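4'-phospho-dehydrooxetanocin synthase (Bacillus megaterium, PDB 5UL2) catalyses the oxidative ring contraction of dAMP to an oxetane aldehyde in oxetanocin A biosynthesis, using cobalamin, a [4Fe-4S] cluster and S-adenosylmethionine. Local coordinates at residues F131-L136 and R302-L307; I467-G472 and Y534-Y539. One frame throughout, in Å; residues are numbered along the deposited sequence.

Contact 1: residues F131-L136 and R302-L307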
ATOM      1  N   PHE A 131     -10.092  -2.809  -0.101  1.00 50.13           N
ATOM      2  CA  PHE A 131      -9.934  -4.056  -0.834  1.00 63.12           C
ATOM      3  C   PHE A 131      -8.535  -4.619  -0.636  1.00 61.92           C
ATOM      4  O   PHE A 131      -7.550  -3.893  -0.827  1.00 54.34           O
ATOM      5  CB  PHE A 131     -10.204  -3.847  -2.328  1.00 51.25           C
ATOM      6  CG  PHE A 131     -10.152  -5.115  -3.129  1.00 62.34           C
ATOM      7  CD1 PHE A 131     -11.223  -5.997  -3.121  1.00 54.68           C
ATOM      8  CD2 PHE A 131      -9.032  -5.431  -3.883  1.00 55.73           C
ATOM      9  CE1 PHE A 131     -11.178  -7.170  -3.853  1.00 55.16           C
ATOM     10  CE2 PHE A 131      -8.982  -6.603  -4.617  1.00 59.33           C
ATOM     11  CZ  PHE A 131     -10.057  -7.474  -4.602  1.00 57.71           C
ATOM     12  N   PRO A 132      -8.399  -5.904  -0.265  1.00 55.66           N
ATOM     13  CA  PRO A 132      -9.513  -6.832  -0.034  1.00 55.74           C
ATOM     14  C   PRO A 132     -10.150  -6.671   1.344  1.00 55.07           C
ATOM     15  O   PRO A 132     -11.312  -7.032   1.528  1.00 60.98           O
ATOM     16  CB  PRO A 132      -8.860  -8.217  -0.171  1.00 56.63           C
ATOM     17  CG  PRO A 132      -7.375  -7.976  -0.350  1.00 53.85           C
ATOM     18  CD  PRO A 132      -7.099  -6.547  -0.019  1.00 52.13           C
ATOM     19  N   ILE A 133      -9.388  -6.148   2.299  1.00 53.76           N
ATOM     20  CA  ILE A 133      -9.906  -5.831   3.628  1.00 54.55           C
ATOM     21  C   ILE A 133      -9.413  -4.443   4.011  1.00 52.50           C
ATOM     22  O   ILE A 133      -8.415  -3.949   3.465  1.00 58.34           O
ATOM     23  CB  ILE A 133      -9.474  -6.878   4.681  1.00 56.40           C
ATOM     24  CG1 ILE A 133      -7.949  -6.990   4.723  1.00 61.53           C
ATOM     25  CG2 ILE A 133     -10.138  -8.223   4.415  1.00 51.15           C
ATOM     26  CD1 ILE A 133      -7.406  -7.298   6.099  1.00 62.63           C
ATOM     27  N   PRO A 134     -10.099  -3.780   4.942  1.00 56.53           N
ATOM     28  CA  PRO A 134      -9.628  -2.465   5.394  1.00 56.03           C
ATOM     29  C   PRO A 134      -8.235  -2.552   6.004  1.00 49.40           C
ATOM     30  O   PRO A 134      -7.890  -3.524   6.681  1.00 44.50           O
ATOM     31  CB  PRO A 134     -10.676  -2.048   6.432  1.00 56.25           C
ATOM     32  CG  PRO A 134     -11.905  -2.801   6.045  1.00 49.43           C
ATOM     33  CD  PRO A 134     -11.415  -4.119   5.514  1.00 51.37           C
ATOM     34  N   ARG A 135      -7.429  -1.525   5.748  1.00 48.39           N
ATOM     35  CA  ARG A 135      -6.094  -1.439   6.319  1.00 47.93           C
ATOM     36  C   ARG A 135      -5.790   0.004   6.685  1.00 42.72           C
ATOM     37  O   ARG A 135      -6.104   0.928   5.930  1.00 44.78           O
ATOM     38  CB  ARG A 135      -5.027  -1.989   5.357  1.00 53.75           C
ATOM     39  CG  ARG A 135      -5.006  -1.350   3.979  1.00 48.20           C
ATOM     40  CD  ARG A 135      -3.881  -1.934   3.137  1.00 47.25           C
ATOM     41  NE  ARG A 135      -3.827  -1.350   1.799  1.00 58.88           N
ATOM     42  CZ  ARG A 135      -4.374  -1.902   0.720  1.00 51.60           C
ATOM     43  NH1 ARG A 135      -5.020  -3.056   0.817  1.00 56.75           N
ATOM     44  NH2 ARG A 135      -4.274  -1.300  -0.456  1.00 45.08           N
ATOM     45  N   LEU A 136      -5.186   0.189   7.855  1.00 49.26           N
ATOM     46  CA  LEU A 136      -4.837   1.506   8.372  1.00 42.84           C
ATOM     47  C   LEU A 136      -3.370   1.766   8.048  1.00 40.80           C
ATOM     48  O   LEU A 136      -2.483   1.074   8.559  1.00 42.73           O
ATOM     49  CB  LEU A 136      -5.098   1.580   9.875  1.00 44.54           C
ATOM     50  CG  LEU A 136      -5.173   2.977  10.498  1.00 47.57           C
ATOM     51  CD1 LEU A 136      -6.416   3.711  10.020  1.00 40.27           C
ATOM     52  CD2 LEU A 136      -5.149   2.890  12.016  1.00 51.24           C
ATOM     53  N   ARG A 302     -11.519  -2.158  12.620  1.00 58.80           N
ATOM     54  CA  ARG A 302     -11.331  -3.594  12.474  1.00 59.44           C
ATOM     55  C   ARG A 302     -10.741  -3.843  11.096  1.00 66.05           C
ATOM     56  O   ARG A 302     -11.362  -3.505  10.083  1.00 72.48           O
ATOM     57  CB  ARG A 302     -12.647  -4.356  12.655  1.00 67.96           C
ATOM     58  CG  ARG A 302     -13.180  -4.348  14.081  1.00 71.16           C
ATOM     59  CD  ARG A 302     -14.445  -5.184  14.195  1.00103.02           C
ATOM     60  NE  ARG A 302     -14.974  -5.208  15.556  1.00114.47           N
ATOM     61  CZ  ARG A 302     -16.117  -5.794  15.900  1.00107.25           C
ATOM     62  NH1 ARG A 302     -16.853  -6.406  14.982  1.00103.00           N
ATOM     63  NH2 ARG A 302     -16.523  -5.767  17.162  1.00 98.49           N
ATOM     64  N   GLY A 303      -9.546  -4.413  11.062  1.00 56.43           N
ATOM     65  CA  GLY A 303      -8.851  -4.625   9.808  1.00 53.41           C
ATOM     66  C   GLY A 303      -7.363  -4.792  10.060  1.00 49.77           C
ATOM     67  O   GLY A 303      -6.942  -5.112  11.168  1.00 52.73           O
ATOM     68  N   ALA A 304      -6.587  -4.555   9.009  1.00 40.88           N
ATOM     69  CA  ALA A 304      -5.148  -4.744   9.076  1.00 47.14           C
ATOM     70  C   ALA A 304      -4.441  -3.436   9.412  1.00 50.44           C
ATOM     71  O   ALA A 304      -4.913  -2.345   9.084  1.00 41.49           O
ATOM     72  CB  ALA A 304      -4.613  -5.301   7.756  1.00 41.99           C
ATOM     73  N   LEU A 305      -3.305  -3.563  10.090  1.00 42.88           N
ATOM     74  CA  LEU A 305      -2.401  -2.454  10.347  1.00 37.81           C
ATOM     75  C   LEU A 305      -1.147  -2.651   9.509  1.00 38.34           C
ATOM     76  O   LEU A 305      -0.618  -3.763   9.423  1.00 41.32           O
ATOM     77  CB  LEU A 305      -2.041  -2.360  11.833  1.00 34.43           C
ATOM     78  CG  LEU A 305      -3.211  -2.161  12.801  1.00 52.80           C
ATOM     79  CD1 LEU A 305      -2.718  -2.053  14.239  1.00 37.52           C
ATOM     80  CD2 LEU A 305      -4.033  -0.938  12.416  1.00 44.37           C
ATOM     81  N   THR A 306      -0.679  -1.577   8.880  1.00 36.54           N
ATOM     82  CA  THR A 306       0.404  -1.683   7.914  1.00 44.70           C
ATOM     83  C   THR A 306       1.762  -1.528   8.584  1.00 39.49           C
ATOM     84  O   THR A 306       1.922  -0.762   9.537  1.00 44.62           O
ATOM     85  CB  THR A 306       0.257  -0.637   6.807  1.00 35.42           C
ATOM     86  OG1 THR A 306       0.398   0.674   7.364  1.00 42.00           O
ATOM     87  CG2 THR A 306      -1.103  -0.759   6.138  1.00 43.78           C
ATOM     88  N   LEU A 307       2.737  -2.274   8.077  1.00 38.01           N
ATOM     89  CA  LEU A 307       4.133  -2.100   8.441  1.00 38.85           C
ATOM     90  C   LEU A 307       4.974  -2.249   7.186  1.00 37.26           C
ATOM     91  O   LEU A 307       4.667  -3.072   6.318  1.00 35.61           O
ATOM     92  CB  LEU A 307       4.585  -3.115   9.501  1.00 31.44           C
ATOM     93  CG  LEU A 307       6.069  -3.043   9.872  1.00 37.61           C
ATOM     94  CD1 LEU A 307       6.431  -1.653  10.387  1.00 35.47           C
ATOM     95  CD2 LEU A 307       6.450  -4.110  10.885  1.00 33.50           C
TER

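Contact 2: residues I467-G472 and Y534-Y539. With EDO (1,2-ethanediol), chain E; EDO (1,2-ethanediol), chain Q.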
ATOM      1  N   ILE A 467      -2.453 -20.684   1.068  1.00 41.36           N
ATOM      2  CA  ILE A 467      -2.446 -19.228   1.093  1.00 43.48           C
ATOM      3  C   ILE A 467      -3.570 -18.702   0.208  1.00 33.94           C
ATOM      4  O   ILE A 467      -3.705 -19.112  -0.950  1.00 42.04           O
ATOM      5  CB  ILE A 467      -1.080 -18.687   0.640  1.00 41.97           C
ATOM      6  CG1 ILE A 467      -0.035 -18.910   1.738  1.00 42.89           C
ATOM      7  CG2 ILE A 467      -1.187 -17.227   0.260  1.00 42.92           C
ATOM      8  CD1 ILE A 467       1.394 -18.677   1.292  1.00 42.15           C
ATOM      9  N   ASN A 468      -4.384 -17.801   0.755  1.00 41.03           N
ATOM     10  CA  ASN A 468      -5.460 -17.183  -0.012  1.00 41.01           C
ATOM     11  C   ASN A 468      -4.860 -16.226  -1.037  1.00 42.50           C
ATOM     12  O   ASN A 468      -4.200 -15.247  -0.674  1.00 49.60           O
ATOM     13  CB  ASN A 468      -6.425 -16.457   0.922  1.00 40.60           C
ATOM     14  CG  ASN A 468      -7.698 -16.013   0.222  1.00 48.15           C
ATOM     15  OD1 ASN A 468      -7.918 -16.322  -0.948  1.00 60.26           O
ATOM     16  ND2 ASN A 468      -8.549 -15.291   0.945  1.00 42.30           N
ATOM     17  N   LEU A 469      -5.100 -16.504  -2.315  1.00 44.84           N
ATOM     18  CA  LEU A 469      -4.335 -15.920  -3.407  1.00 40.85           C
ATOM     19  C   LEU A 469      -5.221 -15.059  -4.297  1.00 39.01           C
ATOM     20  O   LEU A 469      -6.374 -15.407  -4.569  1.00 43.67           O
ATOM     21  CB  LEU A 469      -3.685 -17.030  -4.238  1.00 42.77           C
ATOM     22  CG  LEU A 469      -2.384 -16.735  -4.969  1.00 47.52           C
ATOM     23  CD1 LEU A 469      -1.399 -16.098  -4.013  1.00 49.29           C
ATOM     24  CD2 LEU A 469      -1.823 -18.027  -5.538  1.00 45.94           C
ATOM     25  N   ARG A 470      -4.674 -13.931  -4.744  1.00 40.07           N
ATOM     26  CA  ARG A 470      -5.300 -13.119  -5.777  1.00 41.56           C
ATOM     27  C   ARG A 470      -4.201 -12.508  -6.634  1.00 38.40           C
ATOM     28  O   ARG A 470      -3.078 -12.296  -6.169  1.00 39.13           O
ATOM     29  CB  ARG A 470      -6.200 -12.025  -5.190  1.00 35.06           C
ATOM     30  CG  ARG A 470      -5.464 -10.777  -4.749  1.00 40.06           C
ATOM     31  CD  ARG A 470      -6.397  -9.805  -4.045  1.00 44.65           C
ATOM     32  NE  ARG A 470      -5.735  -8.537  -3.751  1.00 52.94           N
ATOM     33  CZ  ARG A 470      -4.933  -8.336  -2.710  1.00 56.39           C
ATOM     34  NH1 ARG A 470      -4.691  -9.322  -1.854  1.00 44.56           N
ATOM     35  NH2 ARG A 470      -4.375  -7.148  -2.521  1.00 55.85           N
ATOM     36  N   ILE A 471      -4.525 -12.241  -7.896  1.00 36.04           N
ATOM     37  CA  ILE A 471      -3.540 -11.737  -8.843  1.00 36.02           C
ATOM     38  C   ILE A 471      -4.065 -10.472  -9.503  1.00 42.16           C
ATOM     39  O   ILE A 471      -5.276 -10.269  -9.640  1.00 40.49           O
ATOM     40  CB  ILE A 471      -3.172 -12.784  -9.919  1.00 37.91           C
ATOM     41  CG1 ILE A 471      -4.345 -13.019 -10.872  1.00 39.64           C
ATOM     42  CG2 ILE A 471      -2.738 -14.095  -9.275  1.00 31.62           C
ATOM     43  CD1 ILE A 471      -4.063 -14.049 -11.948  1.00 42.30           C
ATOM     44  N   GLY A 472      -3.136  -9.607  -9.897  1.00 39.52           N
ATOM     45  CA  GLY A 472      -3.446  -8.524 -10.803  1.00 38.78           C
ATOM     46  C   GLY A 472      -3.273  -8.985 -12.239  1.00 40.73           C
ATOM     47  O   GLY A 472      -2.404  -9.795 -12.546  1.00 39.81           O
ATOM     48  N   TYR A 534      -8.837 -17.317 -13.685  1.00 36.78           N
ATOM     49  CA  TYR A 534      -9.518 -16.023 -13.644  1.00 46.70           C
ATOM     50  C   TYR A 534     -10.400 -15.851 -12.412  1.00 43.35           C
ATOM     51  O   TYR A 534     -10.849 -14.730 -12.151  1.00 40.30           O
ATOM     52  CB  TYR A 534     -10.347 -15.793 -14.919  1.00 40.56           C
ATOM     53  CG  TYR A 534     -11.516 -16.734 -15.147  1.00 45.33           C
ATOM     54  CD1 TYR A 534     -12.702 -16.600 -14.429  1.00 46.76           C
ATOM     55  CD2 TYR A 534     -11.450 -17.728 -16.116  1.00 46.86           C
ATOM     56  CE1 TYR A 534     -13.772 -17.449 -14.646  1.00 38.90           C
ATOM     57  CE2 TYR A 534     -12.516 -18.578 -16.345  1.00 43.13           C
ATOM     58  CZ  TYR A 534     -13.673 -18.435 -15.607  1.00 48.00           C
ATOM     59  OH  TYR A 534     -14.732 -19.284 -15.833  1.00 51.54           O
ATOM     60  N   THR A 535     -10.647 -16.920 -11.651  1.00 36.35           N
ATOM     61  CA  THR A 535     -11.437 -16.811 -10.429  1.00 37.40           C
ATOM     62  C   THR A 535     -10.753 -15.972  -9.356  1.00 40.87           C
ATOM     63  O   THR A 535     -11.429 -15.497  -8.438  1.00 40.45           O
ATOM     64  CB  THR A 535     -11.739 -18.203  -9.873  1.00 38.49           C
ATOM     65  OG1 THR A 535     -10.517 -18.947  -9.769  1.00 45.67           O
ATOM     66  CG2 THR A 535     -12.701 -18.946 -10.787  1.00 36.25           C
ATOM     67  N   ILE A 536      -9.440 -15.774  -9.445  1.00 37.96           N
ATOM     68  CA  ILE A 536      -8.698 -15.025  -8.440  1.00 42.86           C
ATOM     69  C   ILE A 536      -8.156 -13.709  -9.003  1.00 42.98           C
ATOM     70  O   ILE A 536      -7.262 -13.107  -8.413  1.00 41.66           O
ATOM     71  CB  ILE A 536      -7.568 -15.871  -7.830  1.00 40.87           C
ATOM     72  CG1 ILE A 536      -6.526 -16.221  -8.896  1.00 36.04           C
ATOM     73  CG2 ILE A 536      -8.131 -17.127  -7.186  1.00 32.43           C
ATOM     74  CD1 ILE A 536      -5.282 -16.874  -8.341  1.00 39.13           C
ATOM     75  N   VAL A 537      -8.682 -13.253 -10.135  1.00 45.53           N
ATOM     76  CA  VAL A 537      -8.279 -11.968 -10.698  1.00 40.88           C
ATOM     77  C   VAL A 537      -8.956 -10.848  -9.919  1.00 43.62           C
ATOM     78  O   VAL A 537     -10.175 -10.870  -9.710  1.00 39.79           O
ATOM     79  CB  VAL A 537      -8.624 -11.897 -12.193  1.00 43.40           C
ATOM     80  CG1 VAL A 537      -8.631 -10.454 -12.668  1.00 41.89           C
ATOM     81  CG2 VAL A 537      -7.632 -12.721 -13.001  1.00 37.79           C
ATOM     82  N   SER A 538      -8.162  -9.865  -9.483  1.00 46.02           N
ATOM     83  CA  SER A 538      -8.702  -8.760  -8.697  1.00 43.69           C
ATOM     84  C   SER A 538      -9.749  -7.983  -9.482  1.00 46.08           C
ATOM     85  O   SER A 538     -10.875  -7.785  -9.011  1.00 43.74           O
ATOM     86  CB  SER A 538      -7.575  -7.828  -8.249  1.00 45.36           C
ATOM     87  OG  SER A 538      -6.737  -8.452  -7.293  1.00 60.56           O
ATOM     88  N   TYR A 539      -9.396  -7.528 -10.683  1.00 50.22           N
ATOM     89  CA  TYR A 539     -10.287  -6.724 -11.508  1.00 46.48           C
ATOM     90  C   TYR A 539     -10.347  -7.330 -12.902  1.00 46.32           C
ATOM     91  O   TYR A 539      -9.325  -7.405 -13.594  1.00 46.22           O
ATOM     92  CB  TYR A 539      -9.824  -5.266 -11.568  1.00 46.33           C
ATOM     93  CG  TYR A 539     -10.843  -4.325 -12.173  1.00 63.37           C
ATOM     94  CD1 TYR A 539     -10.932  -4.156 -13.551  1.00 60.27           C
ATOM     95  CD2 TYR A 539     -11.716  -3.604 -11.368  1.00 63.93           C
ATOM     96  CE1 TYR A 539     -11.860  -3.297 -14.107  1.00 57.70           C
ATOM     97  CE2 TYR A 539     -12.648  -2.742 -11.916  1.00 66.17           C
ATOM     98  CZ  TYR A 539     -12.715  -2.593 -13.286  1.00 66.29           C
ATOM     99  OH  TYR A 539     -13.639  -1.737 -13.840  1.00 65.53           O
TER
HETATM  100  C1  EDO E 804      -6.533 -20.855  -4.445  1.00 43.94           C
HETATM  101  O1  EDO E 804      -7.573 -21.735  -4.881  1.00 54.74           O
HETATM  102  C2  EDO E 804      -7.155 -19.589  -3.869  1.00 60.25           C
HETATM  103  O2  EDO E 804      -6.131 -18.798  -3.259  1.00 51.95           O
HETATM  104  C1  EDO Q 816      -4.605  -4.139  -6.200  1.00 65.40           C
HETATM  105  O1  EDO Q 816      -3.472  -4.347  -5.346  1.00 74.46           O
HETATM  106  C2  EDO Q 816      -5.386  -5.440  -6.326  1.00 48.98           C
HETATM  107  O2  EDO Q 816      -5.660  -5.948  -5.015  1.00 63.88           O

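Contact 1: residues F131-L136 and R302-L307
Arg135 and Ala304 pair as parallel neighbours where the short strand 135-136, from the cobalamin-binding region, joins the edge of the partial TIM-barrel sheet of the radical SAM domain. Their side chains stand on one face of the sheet, and those of Leu136 and Leu305 on the other. The backbone bonds alternate between the two segments: Ala304 N gives to Pro134 O (2.9 Å), and Leu136 N to Ala304 O (2.8 Å). Thr306 N then closes on Leu136 O. On the Arg135 face, Ile133 reaches forward so that its CD1 meets the Ala304 methyl at 3.8 Å. The arginine touches the other segment near its root, CB lying 4.1 Å from Ala304 CB. With CG set between the backbone N and the carbonyl carbon (chi1 55°) and the chain extended to NE, its guanidinium is carried away from Ala304 and back along its own segment. There NH1 bonds Phe131 O, which lies 28° out of the guanidinium plane, and a cation-pi contact with Tyr359 of strand 357-360 provides a second hold. Arg135 binds cob(II)alamin, and the pairing bonds on its two sequence neighbours, Pro134 O and Leu136 N, flank it. On the opposite face Leu136 and Leu305 lie side by side and point the same way; the CD2 branch of Leu305 rests against Leu136 CB at 3.7 Å and also meets Leu136 CD2. Helix 293-297 packs on both leucines through Leu295. Thr306 straddles Leu136 O with its two branches: the methyl CG2 lies beside that oxygen, and OG1, which also takes a hydrogen bond from Leu138 N, approaches Leu136 O to 3.1 Å.

Contact 2: residues I467-G472 and Y534-Y539
The edge of the radical SAM sheet is met here by the loop between helices 521-527 and 551-563, which docks through Ile536, Val537 and Ser538 on strand 468-473. Ile471 is held at both of its backbone polar atoms: its N gives a hydrogen bond to Ile536 O (2.9 Å, 163° at the hydrogen), and its O receives Ser538 N (2.9 Å). Together the two bonds make a single beta bridge between Ile471 and Val537. Ser538 OG adds a weak bond to Ile471 O at 3.3 Å. Strand 468-473 pairs in parallel with strand 431-436 of the partial TIM barrel, so the loop continues the backbone pairing beyond the last regular strand. Ile536 points at the strand, its CB 3.5 Å from Leu469 O. Placing CG1 between the backbone N and carbonyl carbon (chi1 64°) sends CD1 past that oxygen to Ile471 CG2, 3.9 Å away, and the two isoleucine side chains cross at about a right angle. The other branch of Ile471, CG1, lies against Val537 CG2, while Leu459 of helix 452-464 and Val435 of strand 431-436 touch the same isoleucine. Arg470 runs extended past Ser538, whose OG lies 3.5 Å from CD. Beyond it, O2 of one 1,2-ethanediol lies in the guanidinium plane, at its edge, and accepts from both Arg470 NE (2.9 Å) and Arg470 NH2 (3.1 Å). O2 of a second 1,2-ethanediol takes a bond from Leu469 N and gives a weak one to Ile467 O; both diols probably come from the crystallisation liquor.

In the fold
Contact 1 closes before contact 2 opens along the chain, and their centres lie about 18 Å apart. Both belong to one mixed, curled sheet: strand 304-311 leads through 357-360, 393-398 and 431-436 to 468-473, so the contacts lie at its two ends. Contact 1 brings in a strand from the cobalamin-binding region, contact 2 a late loop of the radical SAM core. They nevertheless touch, Arg470 packing against Phe131 and Pro132, with NH1 3.4 Å from Pro132 CG. The segment carrying the cobalamin-binding Arg135 thus bridges the ends of the partial barrel, joining the cofactor's domain to both.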